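Local coordinates for protein aldo-keto reductase AKR2E4 (Bombyx mori, PDB 3WCZ) that catalyses the NADP-dependent reduction of 3-dehydroecdysone, a steroid substrate, and may take part in regulating molting, at residues 8-13 / 175-180; 92-97 / 136-141; 97-102 / 149-154; 180-185 / 291-296. All coordinates share one frame; numbering follows the deposited sequence.

Contact 1. Residues 8-13 / 175-180; sequences IQLNDG and RPVINQ. With NAP (NADP nicotinamide-adenine-dinucleotide phosphate), chain B; EDO (1,2-ethanediol), chain C.
The N-terminal beta hairpin of the aldo-keto reductase fold, strands 7-9 and 15-17, lays Leu10, Asn11 and Asp12 of its connecting turn on Val177, just ahead of barrel strand 178-182. The branched end of Leu10 divides between two residues: CD1 lies 3.9 Å from Val177 CB, the two side chains crossing at about a right angle, while CD2 reaches Ile178 CD1 at 4.0 Å. Val177 CG1 is also approached by polar groups, with Asn11 OD1 at 3.2 Å and Asp12 OD2 at 3.7 Å. Asp12 OD2 is itself hydrogen-bonded to Ser154 OG, at the start of the neighbouring barrel strand. Backbone bonds of Val177 to Ile155 and Ala202 place it between the two adjoining strands, so the hairpin turn here sits against the N-terminal end of the TIM barrel, where it forms the usual plug of this family. Asn11 supplies the direct polar link. Its CG stands between the backbone N and the carbonyl carbon (chi1 61°), and ND2 donates to Pro176 O at 3.2 Å, the acceptor lying near the amide plane while the donor is 41° above the carbonyl plane. Two waters double this link: one accepts from Asn11 N at 2.9 Å and donates to Val177 O, and the other donates to Asn11 OD1 at 2.8 Å and to Arg175 O.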
# COMPACT_ATOMS: atom_id res chain seq x y z
N ILE A 8 12.44 -0.87 -6.42
CA ILE A 8 12.33 0.25 -7.36
C ILE A 8 13.15 1.43 -6.76
O ILE A 8 13.14 1.68 -5.54
CB ILE A 8 10.84 0.64 -7.58
CG1 ILE A 8 10.08 -0.45 -8.36
CG2 ILE A 8 10.75 1.95 -8.34
CD1 ILE A 8 8.58 -0.16 -8.66
N GLN A 9 13.94 2.11 -7.59
CA GLN A 9 14.60 3.32 -7.12
C GLN A 9 13.63 4.48 -7.28
O GLN A 9 13.13 4.69 -8.37
CB GLN A 9 15.89 3.61 -7.89
CG GLN A 9 16.52 4.82 -7.34
CD GLN A 9 17.89 5.18 -7.89
OE1 GLN A 9 18.42 6.25 -7.59
NE2 GLN A 9 18.47 4.29 -8.69
N LEU A 10 13.32 5.20 -6.19
CA LEU A 10 12.35 6.31 -6.25
C LEU A 10 12.96 7.59 -6.83
O LEU A 10 14.19 7.72 -6.93
CB LEU A 10 11.78 6.59 -4.87
CG LEU A 10 11.05 5.38 -4.28
CD1 LEU A 10 10.73 5.56 -2.80
CD2 LEU A 10 9.79 5.00 -5.13
N ASN A 11 12.10 8.55 -7.16
CA ASN A 11 12.57 9.81 -7.72
C ASN A 11 13.46 10.64 -6.79
O ASN A 11 14.09 11.59 -7.24
CB ASN A 11 11.41 10.63 -8.32
CG ASN A 11 10.34 11.02 -7.29
OD1 ASN A 11 10.61 11.18 -6.10
ND2 ASN A 11 9.12 11.21 -7.77
N ASP A 12 13.52 10.29 -5.51
CA ASP A 12 14.40 10.98 -4.55
C ASP A 12 15.68 10.16 -4.25
O ASP A 12 16.46 10.52 -3.37
CB ASP A 12 13.64 11.35 -3.28
CG ASP A 12 13.28 10.15 -2.42
OD1 ASP A 12 13.56 8.99 -2.81
OD2 ASP A 12 12.70 10.37 -1.34
N GLY A 13 15.84 9.05 -4.96
CA GLY A 13 17.01 8.19 -4.79
C GLY A 13 16.84 7.04 -3.83
O GLY A 13 17.63 6.09 -3.86
N ARG A 175 7.62 16.35 -5.86
CA ARG A 175 6.46 15.53 -6.14
C ARG A 175 6.54 14.24 -5.31
O ARG A 175 7.59 13.88 -4.77
CB ARG A 175 6.28 15.24 -7.64
CG ARG A 175 7.20 14.22 -8.17
CD ARG A 175 7.19 14.15 -9.69
NE ARG A 175 7.56 15.44 -10.29
CZ ARG A 175 7.53 15.71 -11.59
NH1 ARG A 175 7.14 14.81 -12.48
NH2 ARG A 175 7.89 16.92 -11.99
N PRO A 176 5.38 13.62 -5.12
CA PRO A 176 5.36 12.39 -4.35
C PRO A 176 6.24 11.33 -4.99
O PRO A 176 6.34 11.28 -6.23
CB PRO A 176 3.88 12.00 -4.37
CG PRO A 176 3.27 12.79 -5.41
CD PRO A 176 4.05 14.01 -5.59
N VAL A 177 6.88 10.50 -4.18
CA VAL A 177 7.60 9.33 -4.72
C VAL A 177 6.64 8.24 -5.18
O VAL A 177 6.97 7.48 -6.08
CB VAL A 177 8.58 8.70 -3.71
CG1 VAL A 177 9.73 9.64 -3.39
CG2 VAL A 177 7.88 8.25 -2.43
N ILE A 178 5.45 8.22 -4.57
CA ILE A 178 4.48 7.14 -4.69
C ILE A 178 3.07 7.67 -4.61
O ILE A 178 2.82 8.61 -3.87
CB ILE A 178 4.72 6.10 -3.57
CG1 ILE A 178 5.82 5.13 -4.05
CG2 ILE A 178 3.41 5.31 -3.19
CD1 ILE A 178 6.46 4.33 -2.99
N ASN A 179 2.17 7.05 -5.36
CA ASN A 179 0.74 7.13 -5.18
C ASN A 179 0.27 5.72 -4.88
O ASN A 179 0.43 4.82 -5.74
CB ASN A 179 0.04 7.75 -6.40
CG ASN A 179 -1.46 8.03 -6.18
OD1 ASN A 179 -1.93 8.11 -5.05
ND2 ASN A 179 -2.18 8.25 -7.27
N GLN A 180 -0.29 5.51 -3.69
CA GLN A 180 -0.79 4.19 -3.31
C GLN A 180 -2.28 4.12 -3.58
O GLN A 180 -3.07 4.88 -2.99
CB GLN A 180 -0.47 3.90 -1.83
CG GLN A 180 -1.05 2.58 -1.34
CD GLN A 180 -0.73 2.13 0.07
OE1 GLN A 180 -1.63 1.67 0.78
NE2 GLN A 180 0.52 2.25 0.49
PA NAP B . -5.58 -8.12 0.24
O1A NAP B . -4.12 -8.24 0.45
O2A NAP B . -6.17 -7.60 -0.97
O5B NAP B . -6.35 -9.42 0.62
C5B NAP B . -6.12 -10.08 1.82
C4B NAP B . -6.89 -11.38 1.98
O4B NAP B . -6.34 -12.37 1.08
C3B NAP B . -6.92 -11.98 3.33
O3B NAP B . -8.20 -12.54 3.51
C2B NAP B . -5.89 -13.00 3.26
O2B NAP B . -6.04 -14.06 4.18
C1B NAP B . -5.98 -13.50 1.84
N9A NAP B . -4.77 -14.01 1.24
C8A NAP B . -3.54 -13.47 1.38
N7A NAP B . -2.66 -14.09 0.62
C5A NAP B . -3.32 -15.10 -0.04
C6A NAP B . -2.92 -16.07 -0.96
N6A NAP B . -1.61 -16.24 -1.41
N1A NAP B . -3.88 -16.90 -1.41
C2A NAP B . -5.15 -16.78 -1.00
N3A NAP B . -5.57 -15.85 -0.13
C4A NAP B . -4.65 -15.00 0.34
O3 NAP B . -6.11 -7.22 1.48
PN NAP B . -6.33 -5.69 1.86
O1N NAP B . -6.09 -5.63 3.32
O2N NAP B . -7.64 -5.26 1.31
O5D NAP B . -5.22 -4.86 1.08
C5D NAP B . -3.87 -5.07 1.32
C4D NAP B . -3.15 -3.94 2.08
O4D NAP B . -3.15 -2.74 1.33
C3D NAP B . -3.78 -3.55 3.37
O3D NAP B . -3.61 -4.52 4.38
C2D NAP B . -3.16 -2.27 3.62
O2D NAP B . -1.84 -2.42 4.04
C1D NAP B . -3.23 -1.64 2.25
N1N NAP B . -4.41 -0.84 1.90
C2N NAP B . -4.32 0.50 1.81
C3N NAP B . -5.41 1.25 1.47
C7N NAP B . -5.21 2.71 1.34
O7N NAP B . -4.09 3.22 1.13
N7N NAP B . -6.33 3.47 1.33
C4N NAP B . -6.67 0.65 1.28
C5N NAP B . -6.77 -0.75 1.36
C6N NAP B . -5.61 -1.45 1.67
P2B NAP B . -4.89 -14.48 5.21
O1X NAP B . -5.56 -15.59 6.05
O2X NAP B . -3.77 -15.02 4.44
O3X NAP B . -4.55 -13.26 6.03
C1 EDO C . 9.46 18.33 -8.70
O1 EDO C . 8.14 17.93 -9.11
C2 EDO C . 10.37 17.10 -8.59
O2 EDO C . 10.01 16.36 -7.40
O HOH W 1 9.34 7.80 -7.56
O HOH W 2 10.11 12.95 -3.97

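Contact 2. Residues 92-97 / 136-141; sequences KHARDQ and YLETWQ
Glu138 and Thr139, in the first turn of helix 136-148, hold the chain where it enters helix 95-109; both are outer helices of the TIM barrel. Two hydrogen bonds carry the polar part. Thr139 OG1 donates to His93 O at 2.8 Å, in the carbonyl plane and on a lone pair. Glu138, extended with CG anti to its backbone N (chi1 174°), accepts from Arg95 N on the anti lone pair of OE2 at 2.9 Å, with a nearly straight N-H...O angle of 166°. An alanine at Glu138 would probably leave Arg95 N, at the start of its helix, without this acceptor and open a gap beside Arg95 CB, where Glu138 CG packs at 3.7 Å. In the conformer given, one of two, Arg95 NE forms a salt bridge with Asp96 OD1 at 2.8 Å, meeting it from above the carboxylate plane. Apolar contact is a CH-pi interaction, in which Thr139 CG2 sits over one face of the His93 ring, 4.1 Å from its centroid and displaced toward the rim.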
# COMPACT_ATOMS: atom_id res chain seq x y z
N LYS A 92 -5.82 15.05 10.27
CA LYS A 92 -4.55 15.67 10.57
C LYS A 92 -3.98 16.41 9.36
O LYS A 92 -2.76 16.43 9.13
CB LYS A 92 -3.51 14.66 11.06
CG LYS A 92 -3.92 13.86 12.31
CD LYS A 92 -4.15 14.72 13.54
CE LYS A 92 -4.54 13.84 14.72
NZ LYS A 92 -4.70 14.60 15.95
N HIS A 93 -4.86 17.06 8.59
CA HIS A 93 -4.43 17.67 7.34
C HIS A 93 -3.92 19.11 7.43
O HIS A 93 -3.33 19.61 6.47
CB HIS A 93 -5.54 17.56 6.29
CG HIS A 93 -5.55 16.24 5.58
ND1 HIS A 93 -5.92 16.13 4.26
CD2 HIS A 93 -5.19 14.99 5.98
CE1 HIS A 93 -5.82 14.86 3.88
NE2 HIS A 93 -5.40 14.15 4.91
N ALA A 94 -4.17 19.81 8.53
CA ALA A 94 -3.60 21.16 8.61
C ALA A 94 -2.09 21.06 8.61
O ALA A 94 -1.53 20.13 9.16
CB ALA A 94 -4.12 21.88 9.84
N ARG A 95 -1.41 22.05 8.04
CA ARG A 95 0.03 21.98 7.91
C ARG A 95 0.71 21.59 9.23
O ARG A 95 1.55 20.70 9.27
CB ARG A 95 0.61 23.29 7.36
CG ARG A 95 2.14 23.34 7.30
CD ARG A 95 2.77 24.06 8.49
NE ARG A 95 2.16 25.38 8.73
CZ ARG A 95 2.51 26.49 8.09
NH1 ARG A 95 3.46 26.48 7.17
NH2 ARG A 95 1.89 27.62 8.39
N ASP A 96 0.35 22.29 10.30
CA ASP A 96 0.99 22.13 11.60
C ASP A 96 0.68 20.83 12.30
O ASP A 96 1.32 20.52 13.29
CB ASP A 96 0.57 23.29 12.51
CG ASP A 96 0.94 24.63 11.94
OD1 ASP A 96 0.39 24.97 10.88
OD2 ASP A 96 1.77 25.33 12.57
N GLN A 97 -0.26 20.05 11.78
CA GLN A 97 -0.61 18.76 12.38
C GLN A 97 0.23 17.62 11.84
O GLN A 97 0.29 16.55 12.45
CB GLN A 97 -2.08 18.43 12.11
CG GLN A 97 -3.03 19.35 12.81
CD GLN A 97 -4.45 18.95 12.46
OE1 GLN A 97 -4.90 19.13 11.31
NE2 GLN A 97 -5.17 18.38 13.43
N TYR A 136 -5.20 19.86 0.14
CA TYR A 136 -4.13 18.86 0.30
C TYR A 136 -2.78 19.47 -0.06
O TYR A 136 -1.75 18.94 0.33
CB TYR A 136 -4.41 17.57 -0.52
CG TYR A 136 -4.65 17.84 -1.98
CD1 TYR A 136 -3.58 18.11 -2.83
CD2 TYR A 136 -5.92 17.84 -2.52
CE1 TYR A 136 -3.79 18.40 -4.15
CE2 TYR A 136 -6.14 18.14 -3.84
CZ TYR A 136 -5.07 18.41 -4.67
OH TYR A 136 -5.29 18.73 -5.97
N LEU A 137 -2.76 20.61 -0.76
CA LEU A 137 -1.47 21.29 -0.98
C LEU A 137 -0.88 21.79 0.33
O LEU A 137 0.34 21.83 0.50
CB LEU A 137 -1.60 22.45 -1.96
CG LEU A 137 -1.97 22.14 -3.39
CD1 LEU A 137 -2.03 23.45 -4.13
CD2 LEU A 137 -0.97 21.19 -4.03
N GLU A 138 -1.74 22.21 1.24
CA GLU A 138 -1.27 22.61 2.55
C GLU A 138 -0.71 21.42 3.33
O GLU A 138 0.34 21.49 3.97
CB GLU A 138 -2.39 23.28 3.34
CG GLU A 138 -1.93 23.55 4.73
CD GLU A 138 -2.91 24.34 5.56
OE1 GLU A 138 -3.55 25.25 4.99
OE2 GLU A 138 -3.02 24.07 6.79
N THR A 139 -1.44 20.30 3.28
CA THR A 139 -1.00 19.10 3.96
C THR A 139 0.38 18.70 3.42
O THR A 139 1.27 18.28 4.15
CB THR A 139 -2.03 17.99 3.70
OG1 THR A 139 -3.35 18.49 3.94
CG2 THR A 139 -1.77 16.76 4.56
N TRP A 140 0.53 18.84 2.10
CA TRP A 140 1.78 18.46 1.44
C TRP A 140 2.93 19.33 1.93
O TRP A 140 4.07 18.85 2.03
CB TRP A 140 1.63 18.52 -0.08
CG TRP A 140 2.79 17.93 -0.82
CD1 TRP A 140 3.70 18.60 -1.57
CD2 TRP A 140 3.19 16.56 -0.83
NE1 TRP A 140 4.64 17.73 -2.05
CE2 TRP A 140 4.33 16.46 -1.63
CE3 TRP A 140 2.68 15.40 -0.23
CZ2 TRP A 140 4.98 15.25 -1.86
CZ3 TRP A 140 3.33 14.22 -0.45
CH2 TRP A 140 4.46 14.14 -1.25
N GLN A 141 2.67 20.59 2.25
CA GLN A 141 3.73 21.37 2.82
C GLN A 141 4.18 20.83 4.18
O GLN A 141 5.37 20.80 4.47
CB GLN A 141 3.31 22.80 2.93
CG GLN A 141 4.43 23.55 3.42
CD GLN A 141 4.13 24.97 3.44
OE1 GLN A 141 3.16 25.42 2.82
NE2 GLN A 141 4.97 25.71 4.12

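Contact 3. Residues 97-102 / 149-154; sequences QVVPAL and LGLARS
Val99 and Leu102, one turn apart on helix 95-109, meet Leu149, Leu151 and Ala152 in the turn that leads from helix 136-148 into barrel strand 152-158. The contact thus joins an outer helix of the TIM barrel to a helix-to-strand connection, and only its Leu102 and Ala152 side reaches the sheet. No hydrogen bond crosses it; aliphatic carbons do the work. Val99 uses both branches: CG2 touches Leu149 CD1 at 3.9 Å and CG1 touches Leu151 CD1 at 3.8 Å, its side chain crossing each leucine at about a right angle. Leu102 crosses Leu151 at a slant and presses one methyl, CD2, against Leu151 CB at 3.6 Å, the shortest approach of the contact. Leu102 CG is anti to its backbone N (chi1 174°), beside the carbonyl carbon, and CD2 extends from it to Leu151. The second shell fixes both sides. Ala146 of helix 136-148 touches Val99 and Leu102 alike. On the partner side Gly150, at positive phi (85°), ends helix 136-148 in a Schellman motif, which turns the chain out of the helix between Leu149 and Leu151 and lets both leucines face the same helix. Backbone bonds of Leu151 and Arg153 to Ile114 then secure the strand entry. Ile114 of the adjoining barrel strand also meets the side chains of Leu102 and Ala152, where Leu102 CD2 lies 4.1 Å from Ala152 CB.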
# COMPACT_ATOMS: atom_id res chain seq x y z
N GLN A 97 -0.26 20.05 11.78
CA GLN A 97 -0.61 18.76 12.38
C GLN A 97 0.23 17.62 11.84
O GLN A 97 0.29 16.55 12.45
CB GLN A 97 -2.08 18.43 12.11
CG GLN A 97 -3.03 19.35 12.81
CD GLN A 97 -4.45 18.95 12.46
OE1 GLN A 97 -4.90 19.13 11.31
NE2 GLN A 97 -5.17 18.38 13.43
N VAL A 98 0.88 17.82 10.70
CA VAL A 98 1.52 16.71 9.99
C VAL A 98 2.71 16.16 10.78
O VAL A 98 2.79 14.94 11.03
CB VAL A 98 1.90 17.11 8.55
CG1 VAL A 98 2.64 15.99 7.81
CG2 VAL A 98 0.66 17.53 7.76
N VAL A 99 3.64 17.01 11.18
CA VAL A 99 4.80 16.54 11.91
C VAL A 99 4.39 15.87 13.24
O VAL A 99 4.88 14.78 13.53
CB VAL A 99 5.89 17.66 12.05
CG1 VAL A 99 6.96 17.27 13.05
CG2 VAL A 99 6.52 17.94 10.69
N PRO A 100 3.52 16.51 14.05
CA PRO A 100 3.11 15.83 15.28
C PRO A 100 2.41 14.49 15.03
O PRO A 100 2.58 13.56 15.82
CB PRO A 100 2.18 16.86 15.95
CG PRO A 100 2.71 18.18 15.47
CD PRO A 100 3.13 17.94 14.04
N ALA A 101 1.61 14.40 13.97
CA ALA A 101 0.95 13.12 13.69
C ALA A 101 1.99 12.05 13.36
O ALA A 101 1.87 10.89 13.77
CB ALA A 101 -0.05 13.26 12.55
N LEU A 102 3.02 12.44 12.62
CA LEU A 102 4.10 11.50 12.30
C LEU A 102 4.86 11.10 13.56
O LEU A 102 5.19 9.92 13.75
CB LEU A 102 5.04 12.08 11.26
CG LEU A 102 6.29 11.26 10.94
CD1 LEU A 102 5.95 9.86 10.48
CD2 LEU A 102 7.08 11.93 9.85
N LEU A 149 12.96 17.73 8.06
CA LEU A 149 13.38 17.40 9.40
C LEU A 149 14.03 16.04 9.58
O LEU A 149 14.55 15.74 10.66
CB LEU A 149 12.19 17.50 10.34
CG LEU A 149 11.57 18.87 10.51
CD1 LEU A 149 10.27 18.71 11.32
CD2 LEU A 149 12.51 19.88 11.18
N GLY A 150 14.00 15.20 8.56
CA GLY A 150 14.58 13.86 8.67
C GLY A 150 13.66 12.81 9.26
O GLY A 150 14.07 11.68 9.45
N LEU A 151 12.42 13.17 9.56
CA LEU A 151 11.51 12.21 10.19
C LEU A 151 10.92 11.21 9.20
O LEU A 151 10.52 10.12 9.58
CB LEU A 151 10.40 12.94 10.95
CG LEU A 151 10.84 13.80 12.13
CD1 LEU A 151 9.67 14.65 12.62
CD2 LEU A 151 11.39 12.90 13.23
N ALA A 152 10.82 11.64 7.95
CA ALA A 152 10.39 10.81 6.84
C ALA A 152 11.46 10.87 5.76
O ALA A 152 11.84 11.95 5.32
CB ALA A 152 9.09 11.29 6.28
N ARG A 153 11.96 9.73 5.32
CA ARG A 153 12.98 9.72 4.28
C ARG A 153 12.38 10.10 2.94
O ARG A 153 12.99 10.85 2.16
CB ARG A 153 13.63 8.34 4.16
CG ARG A 153 14.40 7.92 5.39
CD ARG A 153 15.74 8.62 5.50
NE ARG A 153 16.52 8.07 6.61
CZ ARG A 153 16.65 8.63 7.81
NH1 ARG A 153 16.05 9.80 8.10
NH2 ARG A 153 17.38 8.02 8.73
N SER A 154 11.19 9.58 2.66
CA SER A 154 10.44 9.88 1.45
C SER A 154 8.99 10.19 1.79
O SER A 154 8.48 9.73 2.80
CB SER A 154 10.43 8.68 0.49
OG SER A 154 11.74 8.35 0.05

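Contact 4. Residues 180-185 / 291-296; sequences QIEVNP and NHRVID. With NAP (NADP nicotinamide-adenine-dinucleotide phosphate), chain B; EDO (1,2-ethanediol), chain E; EDO (1,2-ethanediol), chain F.
Two flat groups, the carboxylate of Glu182 and the guanidinium of Arg293, face each other through water. Arg293 comes nearest Glu182 through CB, 3.5 Å from OE1, not through its guanidinium. At the guanidinium edge, near its plane, lie an ethanediol oxygen and two waters; one of these waters donates to Glu182 OE1 at 2.7 Å and accepts from Arg293 NH1, joining charges that stand 5.1 Å apart between OE1 and NH1. On the syn side of the carboxylate two successive backbone N-H groups arrive: Val294 N donates to OE2 on its syn lone pair at 2.8 Å, and Ile295 N donates to OE1 at 3.1 Å, from 30° out of the plane. This pair of bonds reaches from the C-terminal end of barrel strand 178-182 to the C-terminal loop, at the end of the TIM barrel where aldo-keto reductases bind cofactor and substrate. OE2 takes a second donor on its anti side, 20° out of the plane, Asn184 ND2 at 3.0 Å, which also serves Ser207 O. Glu182 CG is anti to the backbone N (chi1 -175°) and the chain stays extended beyond it, carrying the carboxylate to the loop. An alanine at Glu182 would probably leave the N-H groups of Val294 and Ile295 without their acceptors and the loop less firmly fixed to the strand. Val294 CB packs 3.4 Å from OE2, while Ile295 turns CG1 to the nicotinamide, 3.8 Å from NADP C5N.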
# COMPACT_ATOMS: atom_id res chain seq x y z
N GLN A 180 -0.29 5.51 -3.69
CA GLN A 180 -0.79 4.19 -3.31
C GLN A 180 -2.28 4.12 -3.58
O GLN A 180 -3.07 4.88 -2.99
CB GLN A 180 -0.47 3.90 -1.83
CG GLN A 180 -1.05 2.58 -1.34
CD GLN A 180 -0.73 2.13 0.07
OE1 GLN A 180 -1.63 1.67 0.78
NE2 GLN A 180 0.52 2.25 0.49
N ILE A 181 -2.66 3.25 -4.51
CA ILE A 181 -4.04 3.19 -5.00
C ILE A 181 -4.46 1.72 -5.16
O ILE A 181 -3.61 0.81 -5.15
CB ILE A 181 -4.20 3.96 -6.35
CG1 ILE A 181 -3.22 3.43 -7.38
CG2 ILE A 181 -3.99 5.44 -6.10
CD1 ILE A 181 -3.44 3.98 -8.80
N GLU A 182 -5.75 1.50 -5.31
CA GLU A 182 -6.28 0.15 -5.47
C GLU A 182 -6.02 -0.38 -6.86
O GLU A 182 -6.48 0.22 -7.83
CB GLU A 182 -7.78 0.14 -5.20
CG GLU A 182 -8.32 -1.25 -5.24
CD GLU A 182 -9.79 -1.37 -4.96
OE1 GLU A 182 -10.38 -0.56 -4.23
OE2 GLU A 182 -10.38 -2.36 -5.45
N VAL A 183 -5.31 -1.50 -6.97
CA VAL A 183 -5.10 -2.14 -8.26
C VAL A 183 -5.24 -3.64 -8.12
O VAL A 183 -4.56 -4.28 -7.30
CB VAL A 183 -3.74 -1.79 -8.93
CG1 VAL A 183 -3.78 -2.21 -10.39
CG2 VAL A 183 -3.42 -0.32 -8.80
N ASN A 184 -6.14 -4.20 -8.93
CA ASN A 184 -6.45 -5.63 -8.92
C ASN A 184 -7.25 -5.91 -10.20
O ASN A 184 -7.51 -4.98 -10.98
CB ASN A 184 -7.19 -6.02 -7.63
CG ASN A 184 -8.40 -5.16 -7.39
OD1 ASN A 184 -9.24 -4.99 -8.30
ND2 ASN A 184 -8.49 -4.55 -6.21
N PRO A 185 -7.64 -7.18 -10.46
CA PRO A 185 -8.16 -7.44 -11.80
C PRO A 185 -9.48 -6.78 -12.13
O PRO A 185 -9.76 -6.53 -13.31
CB PRO A 185 -8.32 -8.98 -11.83
CG PRO A 185 -7.25 -9.47 -10.86
CD PRO A 185 -7.25 -8.41 -9.75
N ASN A 291 -13.84 -1.52 -13.06
CA ASN A 291 -13.75 -0.29 -12.24
C ASN A 291 -14.61 -0.45 -10.99
O ASN A 291 -15.31 0.49 -10.56
CB ASN A 291 -14.16 0.94 -13.03
CG ASN A 291 -13.37 1.06 -14.32
OD1 ASN A 291 -12.14 1.08 -14.34
ND2 ASN A 291 -14.09 1.11 -15.44
N HIS A 292 -14.53 -1.61 -10.37
CA HIS A 292 -15.32 -1.92 -9.21
C HIS A 292 -14.36 -2.01 -8.04
O HIS A 292 -13.55 -2.94 -7.96
CB HIS A 292 -16.05 -3.25 -9.44
CG HIS A 292 -16.97 -3.67 -8.33
ND1 HIS A 292 -18.03 -4.53 -8.55
CD2 HIS A 292 -17.01 -3.37 -7.01
CE1 HIS A 292 -18.67 -4.74 -7.42
NE2 HIS A 292 -18.08 -4.05 -6.47
N ARG A 293 -14.48 -1.06 -7.12
CA ARG A 293 -13.55 -0.95 -6.01
C ARG A 293 -13.90 -1.86 -4.86
O ARG A 293 -15.05 -1.92 -4.43
CB ARG A 293 -13.46 0.49 -5.52
CG ARG A 293 -12.99 1.48 -6.56
CD ARG A 293 -13.23 2.92 -6.09
NE ARG A 293 -12.86 3.90 -7.09
CZ ARG A 293 -11.63 4.35 -7.28
NH1 ARG A 293 -10.62 3.92 -6.55
NH2 ARG A 293 -11.41 5.24 -8.23
N VAL A 294 -12.90 -2.57 -4.36
CA VAL A 294 -12.98 -3.23 -3.07
C VAL A 294 -13.20 -2.22 -1.95
O VAL A 294 -13.98 -2.45 -1.03
CB VAL A 294 -11.69 -4.04 -2.78
CG1 VAL A 294 -11.66 -4.56 -1.35
CG2 VAL A 294 -11.58 -5.20 -3.74
N ILE A 295 -12.48 -1.10 -2.01
CA ILE A 295 -12.56 -0.07 -0.96
C ILE A 295 -13.52 1.02 -1.41
O ILE A 295 -13.23 1.82 -2.30
CB ILE A 295 -11.14 0.49 -0.61
CG1 ILE A 295 -10.22 -0.66 -0.13
CG2 ILE A 295 -11.22 1.61 0.42
CD1 ILE A 295 -10.66 -1.39 1.13
N ASP A 296 -14.68 1.00 -0.79
CA ASP A 296 -15.78 1.89 -1.12
C ASP A 296 -15.84 3.01 -0.08
O ASP A 296 -16.10 2.77 1.10
CB ASP A 296 -17.06 1.04 -1.14
CG ASP A 296 -18.33 1.85 -1.37
OD1 ASP A 296 -18.25 3.05 -1.64
OD2 ASP A 296 -19.42 1.24 -1.27
PA NAP B . -5.58 -8.12 0.24
O1A NAP B . -4.12 -8.24 0.45
O2A NAP B . -6.17 -7.60 -0.97
O5B NAP B . -6.35 -9.42 0.62
C5B NAP B . -6.12 -10.08 1.82
C4B NAP B . -6.89 -11.38 1.98
O4B NAP B . -6.34 -12.37 1.08
C3B NAP B . -6.92 -11.98 3.33
O3B NAP B . -8.20 -12.54 3.51
C2B NAP B . -5.89 -13.00 3.26
O2B NAP B . -6.04 -14.06 4.18
C1B NAP B . -5.98 -13.50 1.84
N9A NAP B . -4.77 -14.01 1.24
C8A NAP B . -3.54 -13.47 1.38
N7A NAP B . -2.66 -14.09 0.62
C5A NAP B . -3.32 -15.10 -0.04
C6A NAP B . -2.92 -16.07 -0.96
N6A NAP B . -1.61 -16.24 -1.41
N1A NAP B . -3.88 -16.90 -1.41
C2A NAP B . -5.15 -16.78 -1.00
N3A NAP B . -5.57 -15.85 -0.13
C4A NAP B . -4.65 -15.00 0.34
O3 NAP B . -6.11 -7.22 1.48
PN NAP B . -6.33 -5.69 1.86
O1N NAP B . -6.09 -5.63 3.32
O2N NAP B . -7.64 -5.26 1.31
O5D NAP B . -5.22 -4.86 1.08
C5D NAP B . -3.87 -5.07 1.32
C4D NAP B . -3.15 -3.94 2.08
O4D NAP B . -3.15 -2.74 1.33
C3D NAP B . -3.78 -3.55 3.37
O3D NAP B . -3.61 -4.52 4.38
C2D NAP B . -3.16 -2.27 3.62
O2D NAP B . -1.84 -2.42 4.04
C1D NAP B . -3.23 -1.64 2.25
N1N NAP B . -4.41 -0.84 1.90
C2N NAP B . -4.32 0.50 1.81
C3N NAP B . -5.41 1.25 1.47
C7N NAP B . -5.21 2.71 1.34
O7N NAP B . -4.09 3.22 1.13
N7N NAP B . -6.33 3.47 1.33
C4N NAP B . -6.67 0.65 1.28
C5N NAP B . -6.77 -0.75 1.36
C6N NAP B . -5.61 -1.45 1.67
P2B NAP B . -4.89 -14.48 5.21
O1X NAP B . -5.56 -15.59 6.05
O2X NAP B . -3.77 -15.02 4.44
O3X NAP B . -4.55 -13.26 6.03
C1 EDO E . -11.32 2.29 -17.83
O1 EDO E . -12.27 1.21 -18.03
C2 EDO E . -10.09 2.15 -18.72
O2 EDO E . -9.35 0.95 -18.38
C1 EDO F . -7.68 6.85 -7.48
O1 EDO F . -8.51 5.74 -7.90
C2 EDO F . -8.25 7.47 -6.25
O2 EDO F . -8.49 6.48 -5.23
O HOH W 3 -7.71 3.74 -5.17
O HOH W 4 -10.56 2.13 -4.10
O HOH W 5 -11.79 -4.88 -7.43

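In the fold
None of the four contacts is fully buried. Contacts 1 and 4, centred about 13 and 11 Å from the centre of the chain, use opposite ends of strand 178-182: the first seals the hairpin to the barrel's N-terminal end by apolar packing, one hydrogen bond from a side-chain amide and waters, the second ties the C-terminal loop by a charged group near the cofactor. Their shared Gln180 lies beside NADP. Contacts 2 and 3 lie farther out, at about 21 and 18 Å, and both anchor helix 95-109, the one with polar bonds at its start, the other with aliphatic side chains and no hydrogen bond across it. A probable hydrogen bond between Asp12 OD2 and Ser154 OG couples contacts 1 and 3.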